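Local structure of Phospholipase/Carboxylesterase (Dyadobacter fermentans, 4H0C) at residues 22-27 with 90-95; 26-31 with 83-88; 61-66 with 110-115; 117-122 with 174-179; 187-192 with 201-206. The protein probably hydrolyses carboxylic esters, perhaps including palmitoyl thioesters on proteins, with an alpha/beta-hydrolase fold. All blocks are in the same frame, centred on the assembly; numbering follows the deposited sequence.

Contacts 1 and 2 share strand 23-28 and helix 77-94: the 26-31/83-88 pair lies inside the loop closed by 22-27/90-95, with Val26 and Met27 common to both, and together they lay the helix along the strand. Contact 3 opens at 61-66, inside that loop, and closes at 110-115, beyond it, so it crosses the first two; it ties the segment after strand 50-55 to helix 109-120, and His29 and Arg31 of contact 2 touch it directly. Contact 4 follows in series, joining the end of that same helix to helix 167-179. Contact 5, last and shortest in sequence, folds helix 198-206 back on edge strand 183-190, which directly follows the second helix of contact 4.

Contact 1. Residues 22-27 with 90-95; sequences KKAVVM and AEIEAQ
Ala24 in strand 23-28 and Ile92 near the end of helix 77-94 form the nearest backbone pair, their CA atoms 7.4 Å apart, a spacing that a methyl on one side and a branched chain on the other can fill. Ile92 carries the helix side of the contact alone and uses two of its carbons. Its CG2, lying anti to the backbone N because CG1 takes the position at chi1 -65°, meets Ala24 CB at 3.7 Å. The other branch runs farther along the strand, and its end, Ile92 CD1, comes to Val26 CG2 at 3.8 Å while also standing 4.1 Å from Ala24 CB. Isoleucine therefore spans two alternate strand residues. Alanine suits the nearer position, where its small methyl receives both ends of the isoleucine, and valine suits the next, offering one methyl to CD1. The contact is van der Waals packing between apolar groups, and all three residues are buried. Val25, between them, points away from the helix and packs on Ile52. Around the pair the strand is hydrogen-bonded through its backbone to Ala51 and Tyr53 on one flank and to Gln101 and Tyr103 on the other, while Ile92 also touches Tyr53 and Ile102, seating the helix over three neighbouring strands.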
# COMPACT_ATOMS: atom_id res chain seq x y z
N LYS A 22 12.09 3.65 16.03
CA LYS A 22 10.85 3.49 16.79
C LYS A 22 9.72 2.96 15.89
O LYS A 22 8.78 2.32 16.36
CB LYS A 22 10.43 4.85 17.37
CG LYS A 22 11.51 5.54 18.21
CD LYS A 22 11.03 6.84 18.86
CE LYS A 22 10.93 7.96 17.84
NZ LYS A 22 12.26 8.38 17.30
N LYS A 23 9.82 3.25 14.59
CA LYS A 23 8.74 2.98 13.63
C LYS A 23 9.36 2.55 12.31
O LYS A 23 10.57 2.77 12.07
CB LYS A 23 7.89 4.25 13.41
CG LYS A 23 7.32 4.88 14.65
CD LYS A 23 6.62 6.19 14.34
CE LYS A 23 5.74 6.59 15.53
NZ LYS A 23 5.14 7.93 15.27
N ALA A 24 8.54 1.95 11.45
CA ALA A 24 8.99 1.57 10.12
C ALA A 24 7.91 1.85 9.14
O ALA A 24 6.73 1.92 9.51
CB ALA A 24 9.34 0.10 10.07
N VAL A 25 8.30 2.00 7.88
CA VAL A 25 7.30 2.19 6.82
C VAL A 25 7.67 1.32 5.63
O VAL A 25 8.85 1.29 5.23
CB VAL A 25 7.12 3.67 6.39
CG1 VAL A 25 8.42 4.26 5.82
CG2 VAL A 25 6.00 3.78 5.35
N VAL A 26 6.69 0.57 5.13
CA VAL A 26 6.83 -0.23 3.93
C VAL A 26 6.27 0.61 2.78
O VAL A 26 5.10 0.96 2.80
CB VAL A 26 6.03 -1.55 4.05
CG1 VAL A 26 6.14 -2.34 2.75
CG2 VAL A 26 6.51 -2.35 5.25
N MSE A 27 7.13 0.95 1.80
CA MSE A 27 6.74 1.83 0.69
C MSE A 27 6.70 1.02 -0.60
O MSE A 27 7.66 0.34 -0.94
CB MSE A 27 7.70 3.02 0.57
CG MSE A 27 7.87 3.75 1.91
SE MSE A 27 8.90 5.34 1.72
CE MSE A 27 7.61 6.46 0.79
N ALA A 90 7.68 -9.30 8.08
CA ALA A 90 8.33 -10.26 8.96
C ALA A 90 9.73 -9.81 9.37
O ALA A 90 10.11 -9.92 10.54
CB ALA A 90 8.38 -11.65 8.31
N GLU A 91 10.51 -9.31 8.41
CA GLU A 91 11.87 -8.81 8.72
C GLU A 91 11.84 -7.67 9.75
O GLU A 91 12.59 -7.67 10.73
CB GLU A 91 12.60 -8.37 7.45
CG GLU A 91 13.04 -9.54 6.58
CD GLU A 91 13.93 -9.12 5.41
OE1 GLU A 91 14.04 -9.91 4.45
OE2 GLU A 91 14.53 -8.02 5.45
N ILE A 92 10.93 -6.71 9.52
CA ILE A 92 10.77 -5.58 10.42
C ILE A 92 10.42 -6.06 11.84
O ILE A 92 11.05 -5.62 12.82
CB ILE A 92 9.72 -4.58 9.90
CG1 ILE A 92 10.24 -3.97 8.60
CG2 ILE A 92 9.48 -3.46 10.92
CD1 ILE A 92 9.19 -3.26 7.75
N GLU A 93 9.46 -6.97 11.95
CA GLU A 93 9.10 -7.48 13.26
C GLU A 93 10.27 -8.22 13.91
O GLU A 93 10.46 -8.10 15.11
CB GLU A 93 7.86 -8.36 13.22
CG GLU A 93 6.60 -7.60 12.79
CD GLU A 93 5.38 -8.50 12.74
OE1 GLU A 93 5.03 -8.97 11.65
OE2 GLU A 93 4.78 -8.75 13.79
N ALA A 94 11.08 -8.92 13.12
CA ALA A 94 12.24 -9.63 13.67
C ALA A 94 13.35 -8.67 14.14
O ALA A 94 14.20 -9.05 14.95
CB ALA A 94 12.80 -10.66 12.68
N GLN A 95 13.32 -7.43 13.64
CA GLN A 95 14.27 -6.38 14.07
C GLN A 95 13.75 -5.70 15.31
O GLN A 95 14.40 -4.79 15.83
CB GLN A 95 14.46 -5.31 12.99
CG GLN A 95 14.92 -5.80 11.62
CD GLN A 95 16.40 -6.08 11.55
OE1 GLN A 95 17.13 -5.93 12.55
NE2 GLN A 95 16.87 -6.49 10.37

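Contact 2. Residues 26-31 with 83-88; sequences VMLHGR and ALVGEV
Val26 and Val88 reach toward each other tip to tip, Val26 CG2 standing 3.8 Å from Val88 CG1. The valine on the helix presents CG1 because that methyl lies anti to its backbone N, with chi1 at 171°. One turn earlier on the helix, Val85 CG2 sits before the forked end of Leu28, 4.0 Å from Leu28 CD2 and 4.1 Å from Leu28 CD1, so that a single methyl meets both branches. The longer leucine is apt where the strand must reach farther toward the helix, and a compact valine where the two backbones are closer. Through these alternate strand residues and two helix residues spaced by three, helix 77-94 packs on one face of the central sheet of the alpha/beta-hydrolase fold. Just past the strand come His29 and Gly30, as in related hydrolases where a His-Gly loop leads into the oxyanion hole. There His29 ND1 donates to Gly30 O over 2.8 Å, nearly straight at 166° and with the acceptor in the ring plane, which fixes the imidazole's rotation. Its other nitrogen, NE2, is hydrogen-bonded to Ala57 N, and the ring stacks with that of Trp62. Farther out, Leu28 also rests on Thr114 and Val85 on Leu113 and Tyr117, all three from helix 109-120, while Arg31 NE is hydrogen-bonded to a citrate probably taken up from the crystallisation liquor.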
# COMPACT_ATOMS: atom_id res chain seq x y z
N VAL A 26 6.69 0.57 5.13
CA VAL A 26 6.83 -0.23 3.93
C VAL A 26 6.27 0.61 2.78
O VAL A 26 5.10 0.96 2.80
CB VAL A 26 6.03 -1.55 4.05
CG1 VAL A 26 6.14 -2.34 2.75
CG2 VAL A 26 6.51 -2.35 5.25
N MSE A 27 7.13 0.95 1.80
CA MSE A 27 6.74 1.83 0.69
C MSE A 27 6.70 1.02 -0.60
O MSE A 27 7.66 0.34 -0.94
CB MSE A 27 7.70 3.02 0.57
CG MSE A 27 7.87 3.75 1.91
SE MSE A 27 8.90 5.34 1.72
CE MSE A 27 7.61 6.46 0.79
N LEU A 28 5.59 1.11 -1.32
CA LEU A 28 5.34 0.26 -2.49
C LEU A 28 5.15 1.14 -3.72
O LEU A 28 4.21 1.93 -3.80
CB LEU A 28 4.13 -0.67 -2.25
CG LEU A 28 4.26 -1.61 -1.02
CD1 LEU A 28 2.98 -2.38 -0.77
CD2 LEU A 28 5.41 -2.59 -1.19
N HIS A 29 6.08 0.99 -4.67
CA HIS A 29 6.09 1.74 -5.91
C HIS A 29 5.00 1.32 -6.86
O HIS A 29 4.39 0.23 -6.73
CB HIS A 29 7.45 1.65 -6.60
CG HIS A 29 7.79 0.27 -7.16
ND1 HIS A 29 7.25 -0.22 -8.32
CD2 HIS A 29 8.71 -0.68 -6.72
CE1 HIS A 29 7.78 -1.45 -8.58
NE2 HIS A 29 8.66 -1.73 -7.59
N GLY A 30 4.77 2.18 -7.85
CA GLY A 30 3.76 1.93 -8.86
C GLY A 30 4.24 1.17 -10.08
O GLY A 30 5.40 0.75 -10.16
N ARG A 31 3.35 0.99 -11.04
CA ARG A 31 3.65 0.22 -12.26
C ARG A 31 4.75 0.91 -13.07
O ARG A 31 4.64 2.11 -13.38
CB ARG A 31 2.40 0.04 -13.12
CG ARG A 31 2.55 -0.98 -14.24
CD ARG A 31 1.31 -1.01 -15.13
NE ARG A 31 0.12 -1.35 -14.33
CZ ARG A 31 -0.29 -2.59 -14.08
NH1 ARG A 31 0.35 -3.64 -14.59
NH2 ARG A 31 -1.35 -2.79 -13.31
N ALA A 83 3.49 -12.17 -1.01
CA ALA A 83 4.53 -12.88 -0.25
C ALA A 83 5.72 -11.98 0.10
O ALA A 83 6.22 -12.01 1.23
CB ALA A 83 5.01 -14.12 -1.00
N LEU A 84 6.16 -11.17 -0.86
CA LEU A 84 7.32 -10.29 -0.64
C LEU A 84 7.00 -9.21 0.40
O LEU A 84 7.83 -8.91 1.28
CB LEU A 84 7.79 -9.69 -1.98
CG LEU A 84 9.01 -8.73 -1.94
CD1 LEU A 84 10.23 -9.34 -1.27
CD2 LEU A 84 9.39 -8.21 -3.31
N VAL A 85 5.80 -8.63 0.32
CA VAL A 85 5.41 -7.60 1.31
C VAL A 85 5.42 -8.26 2.68
O VAL A 85 5.95 -7.71 3.66
CB VAL A 85 4.03 -6.98 1.01
CG1 VAL A 85 3.59 -6.04 2.14
CG2 VAL A 85 4.05 -6.31 -0.36
N GLY A 86 4.86 -9.47 2.74
CA GLY A 86 4.83 -10.24 3.99
C GLY A 86 6.23 -10.53 4.54
O GLY A 86 6.45 -10.51 5.76
N GLU A 87 7.17 -10.86 3.65
CA GLU A 87 8.59 -11.04 4.05
C GLU A 87 9.17 -9.76 4.67
O GLU A 87 9.89 -9.81 5.70
CB GLU A 87 9.45 -11.49 2.86
CG GLU A 87 10.94 -11.66 3.17
CD GLU A 87 11.23 -12.54 4.38
OE1 GLU A 87 10.68 -13.66 4.44
OE2 GLU A 87 12.01 -12.14 5.27
N VAL A 88 8.89 -8.61 4.03
CA VAL A 88 9.36 -7.33 4.54
C VAL A 88 8.80 -7.07 5.94
O VAL A 88 9.56 -6.74 6.87
CB VAL A 88 8.99 -6.16 3.59
CG1 VAL A 88 9.29 -4.80 4.24
CG2 VAL A 88 9.70 -6.31 2.24

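Contact 3. Residues 61-66 with 110-115; sequences SWYPYS and GACLTL
Leu113 CD2 lies over one face of the Trp62 indole, a CH-pi contact 3.6 Å from the centroid of the five-membered ring and 17° off its normal; the methyl is nearest Trp62 CD2, at 3.5 Å. The two side chains cross at about a right angle. The second touch sets a polar atom against a carbon: Tyr63 OH meets Cys112 CB at 3.4 Å in van der Waals contact. The tyrosine ring takes the crowded position, CG between the backbone N and the carbonyl carbon (chi1 44°), and its hydroxyl is hydrogen-bonded to a citrate, probably a crystallisation component that may mark a pocket. Of the hydrogen bonds, Trp62 NE1 to His29 O holds the indole, whose ring stacks on that of His29, whereas Trp62 N to Gln109 OE1 holds the loop's main chain. Within the helix, Gly110 O accepts from Thr114 N at 2.9 Å and from Thr114 OG1 at 2.8 Å, from opposite faces of its carbonyl plane. Gly110 closes what looks like a GxSxG nucleophile elbow, where small residues allow the tight turn. An alanine in place of Trp62 is likely to leave His29 O without its donor, the His29 ring without its stacking partner and Leu113 CD2 facing a gap. Tryptophan thus gives a ring face to an apolar methyl and its N-H to His29 O, joining loop to helix beside the probable active site.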
# COMPACT_ATOMS: atom_id res chain seq x y z
N SER A 61 6.89 -4.19 -11.99
CA SER A 61 5.44 -4.25 -11.96
C SER A 61 4.98 -5.39 -11.08
O SER A 61 5.36 -6.55 -11.30
CB SER A 61 4.89 -4.40 -13.39
OG SER A 61 3.47 -4.53 -13.38
N TRP A 62 4.15 -5.05 -10.08
CA TRP A 62 3.62 -6.06 -9.13
C TRP A 62 2.80 -7.16 -9.77
O TRP A 62 2.88 -8.32 -9.34
CB TRP A 62 2.87 -5.40 -7.97
CG TRP A 62 3.78 -4.46 -7.21
CD1 TRP A 62 3.69 -3.06 -7.10
CD2 TRP A 62 4.96 -4.83 -6.43
NE1 TRP A 62 4.71 -2.58 -6.33
CE2 TRP A 62 5.53 -3.59 -5.91
CE3 TRP A 62 5.59 -6.04 -6.15
CZ2 TRP A 62 6.68 -3.58 -5.11
CZ3 TRP A 62 6.73 -6.03 -5.35
CH2 TRP A 62 7.27 -4.82 -4.85
N TYR A 63 2.03 -6.82 -10.79
CA TYR A 63 1.19 -7.81 -11.48
C TYR A 63 0.89 -7.22 -12.87
O TYR A 63 0.87 -5.99 -13.02
CB TYR A 63 -0.10 -8.12 -10.66
CG TYR A 63 -0.78 -6.88 -10.10
CD1 TYR A 63 -1.61 -6.09 -10.92
CD2 TYR A 63 -0.55 -6.45 -8.79
CE1 TYR A 63 -2.20 -4.93 -10.43
CE2 TYR A 63 -1.17 -5.33 -8.29
CZ TYR A 63 -1.96 -4.55 -9.12
OH TYR A 63 -2.53 -3.41 -8.65
N PRO A 64 0.66 -8.08 -13.88
CA PRO A 64 0.72 -7.62 -15.29
C PRO A 64 -0.42 -6.75 -15.84
O PRO A 64 -0.20 -5.99 -16.77
CB PRO A 64 0.78 -8.93 -16.08
CG PRO A 64 0.15 -9.95 -15.17
CD PRO A 64 0.61 -9.55 -13.79
N TYR A 65 -1.61 -6.89 -15.26
CA TYR A 65 -2.82 -6.29 -15.81
C TYR A 65 -3.46 -5.33 -14.83
O TYR A 65 -2.98 -5.18 -13.69
CB TYR A 65 -3.79 -7.41 -16.19
CG TYR A 65 -3.17 -8.38 -17.19
CD1 TYR A 65 -2.66 -7.91 -18.41
CD2 TYR A 65 -3.08 -9.74 -16.91
CE1 TYR A 65 -2.10 -8.78 -19.34
CE2 TYR A 65 -2.52 -10.61 -17.84
CZ TYR A 65 -2.03 -10.12 -19.04
OH TYR A 65 -1.47 -10.99 -19.94
N SER A 66 -4.56 -4.67 -15.25
CA SER A 66 -5.35 -3.84 -14.34
C SER A 66 -5.61 -4.58 -13.04
O SER A 66 -5.85 -5.80 -13.04
CB SER A 66 -6.70 -3.50 -14.97
OG SER A 66 -7.56 -2.91 -14.01
N GLY A 110 1.02 0.24 -6.43
CA GLY A 110 1.50 0.05 -5.05
C GLY A 110 0.46 0.31 -3.97
O GLY A 110 0.50 -0.33 -2.91
N ALA A 111 -0.47 1.24 -4.23
CA ALA A 111 -1.58 1.50 -3.28
C ALA A 111 -2.54 0.30 -3.27
O ALA A 111 -3.00 -0.11 -2.22
CB ALA A 111 -2.32 2.78 -3.64
N CYS A 112 -2.83 -0.25 -4.45
CA CYS A 112 -3.68 -1.44 -4.54
C CYS A 112 -3.04 -2.60 -3.78
O CYS A 112 -3.72 -3.30 -3.03
CB CYS A 112 -3.90 -1.83 -6.00
SG CYS A 112 -4.74 -0.55 -6.92
N LEU A 113 -1.75 -2.82 -4.01
CA LEU A 113 -1.03 -3.87 -3.31
C LEU A 113 -1.01 -3.63 -1.79
O LEU A 113 -1.17 -4.57 -0.99
CB LEU A 113 0.39 -4.00 -3.85
CG LEU A 113 1.22 -5.13 -3.22
CD1 LEU A 113 0.58 -6.52 -3.37
CD2 LEU A 113 2.63 -5.11 -3.82
N THR A 114 -0.85 -2.36 -1.40
CA THR A 114 -0.87 -1.97 0.01
C THR A 114 -2.20 -2.38 0.64
O THR A 114 -2.22 -2.99 1.71
CB THR A 114 -0.67 -0.45 0.19
OG1 THR A 114 0.67 -0.09 -0.15
CG2 THR A 114 -0.98 -0.03 1.64
N LEU A 115 -3.31 -2.01 -0.01
CA LEU A 115 -4.65 -2.29 0.53
C LEU A 115 -4.90 -3.79 0.55
O LEU A 115 -5.42 -4.32 1.53
CB LEU A 115 -5.72 -1.60 -0.30
CG LEU A 115 -5.73 -0.08 -0.11
CD1 LEU A 115 -6.70 0.50 -1.12
CD2 LEU A 115 -6.15 0.33 1.32

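Contact 4. Residues 117-122 with 174-179; sequences YTTRNA and VTILED
Thr119 on helix 109-120 faces Leu177 and Ile176 on helix 167-179, and its two branches divide the work. From CB, which points toward the other helix, the hydroxyl branch leaves anti to the carbonyl carbon (chi1 -51°) and brings Thr119 OG1 to 3.5 Å from Leu177 CD2. This oxygen is also hydrogen-bonded to Leu115 O, one turn back in its own helix, so its polarity is satisfied while its flank lies against a methyl. The other branch, CG2, goes to Ile176, meeting Ile176 CG2 at 4.0 Å. Both encounters are side chains crossing at about a right angle. Threonine suits a close helix pair: it is short, and its hydroxyl can turn back on its own backbone. The two helices lie side by side on one face of the central sheet of the alpha/beta-hydrolase fold, with CA atoms of Thr119 and Leu177 7.3 Å apart. On the sheet side, Leu177 packs on Val154 and Val184. Past the helical part, Asn121 ND2 donates back to Tyr117 O over 2.9 Å at 158°, and the same nitrogen sits above one face of the Tyr117 ring. That ring in turn rests on Leu82, Val85 and Val89 of helix 77-94.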
# COMPACT_ATOMS: atom_id res chain seq x y z
N TYR A 117 -2.71 -6.30 0.65
CA TYR A 117 -1.92 -6.96 1.67
C TYR A 117 -2.45 -6.72 3.08
O TYR A 117 -2.61 -7.66 3.88
CB TYR A 117 -0.42 -6.57 1.62
CG TYR A 117 0.31 -7.19 2.79
CD1 TYR A 117 0.75 -8.51 2.72
CD2 TYR A 117 0.47 -6.49 4.00
CE1 TYR A 117 1.38 -9.11 3.81
CE2 TYR A 117 1.11 -7.09 5.08
CZ TYR A 117 1.54 -8.39 4.99
OH TYR A 117 2.16 -9.01 6.05
N THR A 118 -2.70 -5.46 3.39
CA THR A 118 -3.08 -5.12 4.76
C THR A 118 -4.47 -5.67 5.11
O THR A 118 -4.70 -5.97 6.25
CB THR A 118 -2.97 -3.63 5.07
OG1 THR A 118 -3.74 -2.91 4.11
CG2 THR A 118 -1.51 -3.17 5.00
N THR A 119 -5.36 -5.77 4.13
CA THR A 119 -6.73 -6.24 4.34
C THR A 119 -6.80 -7.78 4.41
O THR A 119 -7.63 -8.37 5.13
CB THR A 119 -7.67 -5.59 3.31
OG1 THR A 119 -7.45 -4.17 3.34
CG2 THR A 119 -9.15 -5.84 3.67
N ARG A 120 -5.88 -8.45 3.72
CA ARG A 120 -5.74 -9.91 3.92
C ARG A 120 -5.12 -10.25 5.27
O ARG A 120 -5.23 -11.39 5.74
CB ARG A 120 -4.90 -10.52 2.79
CG ARG A 120 -5.63 -10.56 1.46
CD ARG A 120 -4.82 -11.36 0.46
NE ARG A 120 -5.41 -11.30 -0.87
CZ ARG A 120 -5.33 -12.28 -1.78
NH1 ARG A 120 -4.72 -13.43 -1.47
NH2 ARG A 120 -5.87 -12.11 -2.97
N ASN A 121 -4.44 -9.26 5.87
CA ASN A 121 -3.64 -9.46 7.07
C ASN A 121 -3.91 -8.36 8.07
O ASN A 121 -2.98 -7.69 8.53
CB ASN A 121 -2.15 -9.49 6.71
CG ASN A 121 -1.81 -10.64 5.78
OD1 ASN A 121 -1.71 -11.79 6.21
ND2 ASN A 121 -1.66 -10.34 4.49
N ALA A 122 -5.19 -8.11 8.34
CA ALA A 122 -5.58 -6.93 9.14
C ALA A 122 -5.22 -7.14 10.60
O ALA A 122 -5.46 -8.19 11.15
CB ALA A 122 -7.06 -6.62 8.99
N VAL A 174 -13.43 1.21 0.89
CA VAL A 174 -13.74 1.91 2.15
C VAL A 174 -14.75 1.11 3.00
O VAL A 174 -14.58 0.91 4.23
CB VAL A 174 -14.24 3.36 1.87
CG1 VAL A 174 -14.75 4.04 3.13
CG2 VAL A 174 -13.15 4.19 1.20
N THR A 175 -15.81 0.64 2.36
CA THR A 175 -16.83 -0.13 3.06
C THR A 175 -16.23 -1.36 3.74
O THR A 175 -16.51 -1.64 4.91
CB THR A 175 -18.01 -0.49 2.14
OG1 THR A 175 -18.60 0.72 1.67
CG2 THR A 175 -19.04 -1.29 2.90
N ILE A 176 -15.36 -2.07 3.02
CA ILE A 176 -14.73 -3.27 3.57
C ILE A 176 -13.77 -2.90 4.71
O ILE A 176 -13.77 -3.55 5.78
CB ILE A 176 -14.00 -4.06 2.46
CG1 ILE A 176 -15.03 -4.75 1.56
CG2 ILE A 176 -13.07 -5.10 3.07
CD1 ILE A 176 -14.51 -5.23 0.22
N LEU A 177 -12.95 -1.88 4.48
CA LEU A 177 -12.01 -1.40 5.52
C LEU A 177 -12.75 -0.97 6.79
O LEU A 177 -12.34 -1.31 7.92
CB LEU A 177 -11.18 -0.21 5.00
CG LEU A 177 -10.14 -0.53 3.91
CD1 LEU A 177 -9.73 0.74 3.17
CD2 LEU A 177 -8.92 -1.18 4.52
N GLU A 178 -13.86 -0.26 6.61
CA GLU A 178 -14.65 0.18 7.77
C GLU A 178 -15.28 -1.00 8.52
O GLU A 178 -15.21 -1.07 9.75
CB GLU A 178 -15.70 1.20 7.37
CG GLU A 178 -15.07 2.57 7.06
CD GLU A 178 -16.08 3.65 6.75
OE1 GLU A 178 -17.18 3.34 6.24
OE2 GLU A 178 -15.77 4.84 7.02
N ASP A 179 -15.80 -1.97 7.77
CA ASP A 179 -16.30 -3.22 8.37
C ASP A 179 -15.26 -3.97 9.18
O ASP A 179 -15.58 -4.62 10.19
CB ASP A 179 -16.95 -4.11 7.31
CG ASP A 179 -18.36 -3.66 6.94
OD1 ASP A 179 -18.94 -2.80 7.66
OD2 ASP A 179 -18.88 -4.15 5.92

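Contact 5. Residues 187-192 with 201-206; sequences VVYPGR and IQLVNN
Tyr189 is the flat group of the contact, and Val187, two residues back on the same side of the strand, sets its CG1 over one ring face, 3.3 Å above the plane and offset toward the rim. The hydroxyl end of the ring extends to the helix, where Tyr189 OH makes a marginal touch, 4.2 Å from Leu203 CD2. Val187 meets the same methyl more closely with its other branch: Val187 CG2 and Leu203 CD2 are 3.9 Å apart, the two side chains reaching toward each other tip to tip. One carbon of the leucine is thus shared by both strand residues. It gets there because Leu203 CG lies anti to the backbone N, chi1 -172°, carrying the branched end out toward the strand across the 9.8 Å between the CA atoms of Val187 and Leu203. The length of leucine suits such a distance, and a beta-branched valine gives the strand one methyl for the ring and one for the leucine. Strand 183-190 is the outermost strand at this side of the alpha/beta-hydrolase sheet, and helix 198-206 packs against the face opposite to that of helix 167-179. Between them the chain turns at once: Tyr189 to Arg192 form a type II beta turn, closed by Arg192 N to Tyr189 O at 3.2 Å. Gly191 fits its third position, where a positive phi of 74° favours glycine. Arg192 NH1 then makes a salt bridge with Glu200, just ahead of the helical segment, while Leu203 and Val187 both touch Phe155 on the neighbouring strand.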
# COMPACT_ATOMS: atom_id res chain seq x y z
N VAL A 187 -10.79 10.43 0.56
CA VAL A 187 -10.87 11.73 -0.10
C VAL A 187 -10.82 11.52 -1.60
O VAL A 187 -9.91 10.86 -2.10
CB VAL A 187 -9.80 12.77 0.34
CG1 VAL A 187 -10.09 14.09 -0.37
CG2 VAL A 187 -9.80 12.99 1.84
N VAL A 188 -11.82 12.06 -2.29
CA VAL A 188 -11.91 11.97 -3.73
C VAL A 188 -11.69 13.37 -4.28
O VAL A 188 -12.31 14.34 -3.81
CB VAL A 188 -13.30 11.45 -4.19
CG1 VAL A 188 -13.44 11.54 -5.71
CG2 VAL A 188 -13.58 10.03 -3.70
N TYR A 189 -10.79 13.49 -5.25
CA TYR A 189 -10.38 14.78 -5.79
C TYR A 189 -10.89 14.93 -7.24
O TYR A 189 -10.24 14.47 -8.19
CB TYR A 189 -8.85 14.90 -5.76
CG TYR A 189 -8.26 14.88 -4.37
CD1 TYR A 189 -8.16 16.06 -3.63
CD2 TYR A 189 -7.81 13.70 -3.80
CE1 TYR A 189 -7.63 16.06 -2.36
CE2 TYR A 189 -7.26 13.69 -2.52
CZ TYR A 189 -7.17 14.88 -1.81
OH TYR A 189 -6.65 14.88 -0.55
N PRO A 190 -12.05 15.60 -7.41
CA PRO A 190 -12.63 15.80 -8.73
C PRO A 190 -11.62 16.50 -9.65
O PRO A 190 -11.03 17.52 -9.25
CB PRO A 190 -13.80 16.75 -8.45
CG PRO A 190 -14.19 16.44 -7.04
CD PRO A 190 -12.90 16.14 -6.34
N GLY A 191 -11.42 15.95 -10.84
CA GLY A 191 -10.55 16.56 -11.85
C GLY A 191 -9.04 16.48 -11.62
O GLY A 191 -8.28 16.98 -12.43
N ARG A 192 -8.61 15.86 -10.53
CA ARG A 192 -7.18 15.72 -10.25
C ARG A 192 -6.56 14.70 -11.21
O ARG A 192 -7.16 13.63 -11.43
CB ARG A 192 -6.95 15.26 -8.81
CG ARG A 192 -5.49 15.24 -8.35
CD ARG A 192 -5.26 14.12 -7.34
NE ARG A 192 -5.39 12.83 -8.01
CZ ARG A 192 -5.36 11.65 -7.40
NH1 ARG A 192 -5.21 11.57 -6.08
NH2 ARG A 192 -5.49 10.54 -8.13
N ILE A 201 -0.50 15.06 0.33
CA ILE A 201 0.73 15.01 1.13
C ILE A 201 0.53 15.70 2.48
O ILE A 201 0.87 15.11 3.53
CB ILE A 201 1.94 15.62 0.39
CG1 ILE A 201 2.30 14.76 -0.84
CG2 ILE A 201 3.15 15.76 1.32
CD1 ILE A 201 2.75 13.35 -0.51
N GLN A 202 -0.01 16.93 2.46
CA GLN A 202 -0.24 17.69 3.70
C GLN A 202 -1.23 16.97 4.59
O GLN A 202 -1.07 16.93 5.82
CB GLN A 202 -0.85 19.07 3.42
CG GLN A 202 -0.07 20.04 2.56
CD GLN A 202 -0.76 21.40 2.49
OE1 GLN A 202 -1.23 21.82 1.43
NE2 GLN A 202 -0.84 22.08 3.64
N LEU A 203 -2.30 16.46 3.97
CA LEU A 203 -3.35 15.81 4.73
C LEU A 203 -2.81 14.57 5.43
O LEU A 203 -3.10 14.35 6.61
CB LEU A 203 -4.55 15.48 3.86
CG LEU A 203 -5.78 14.96 4.62
CD1 LEU A 203 -6.14 15.83 5.82
CD2 LEU A 203 -6.92 14.84 3.62
N VAL A 204 -2.01 13.79 4.71
CA VAL A 204 -1.42 12.59 5.31
C VAL A 204 -0.47 13.00 6.45
O VAL A 204 -0.44 12.36 7.52
CB VAL A 204 -0.73 11.71 4.25
CG1 VAL A 204 0.18 10.69 4.91
CG2 VAL A 204 -1.80 10.99 3.43
N ASN A 205 0.30 14.06 6.25
CA ASN A 205 1.25 14.50 7.28
C ASN A 205 0.58 14.97 8.56
O ASN A 205 1.13 14.79 9.64
CB ASN A 205 2.17 15.60 6.74
CG ASN A 205 3.21 15.07 5.78
OD1 ASN A 205 3.48 13.86 5.72
ND2 ASN A 205 3.81 15.97 5.02
N ASN A 206 -0.61 15.55 8.43
CA ASN A 206 -1.38 16.08 9.57
C ASN A 206 -2.32 15.08 10.22
O ASN A 206 -2.95 15.39 11.24
CB ASN A 206 -2.16 17.33 9.15
CG ASN A 206 -1.25 18.48 8.78
OD1 ASN A 206 -0.26 18.77 9.45
ND2 ASN A 206 -1.59 19.15 7.70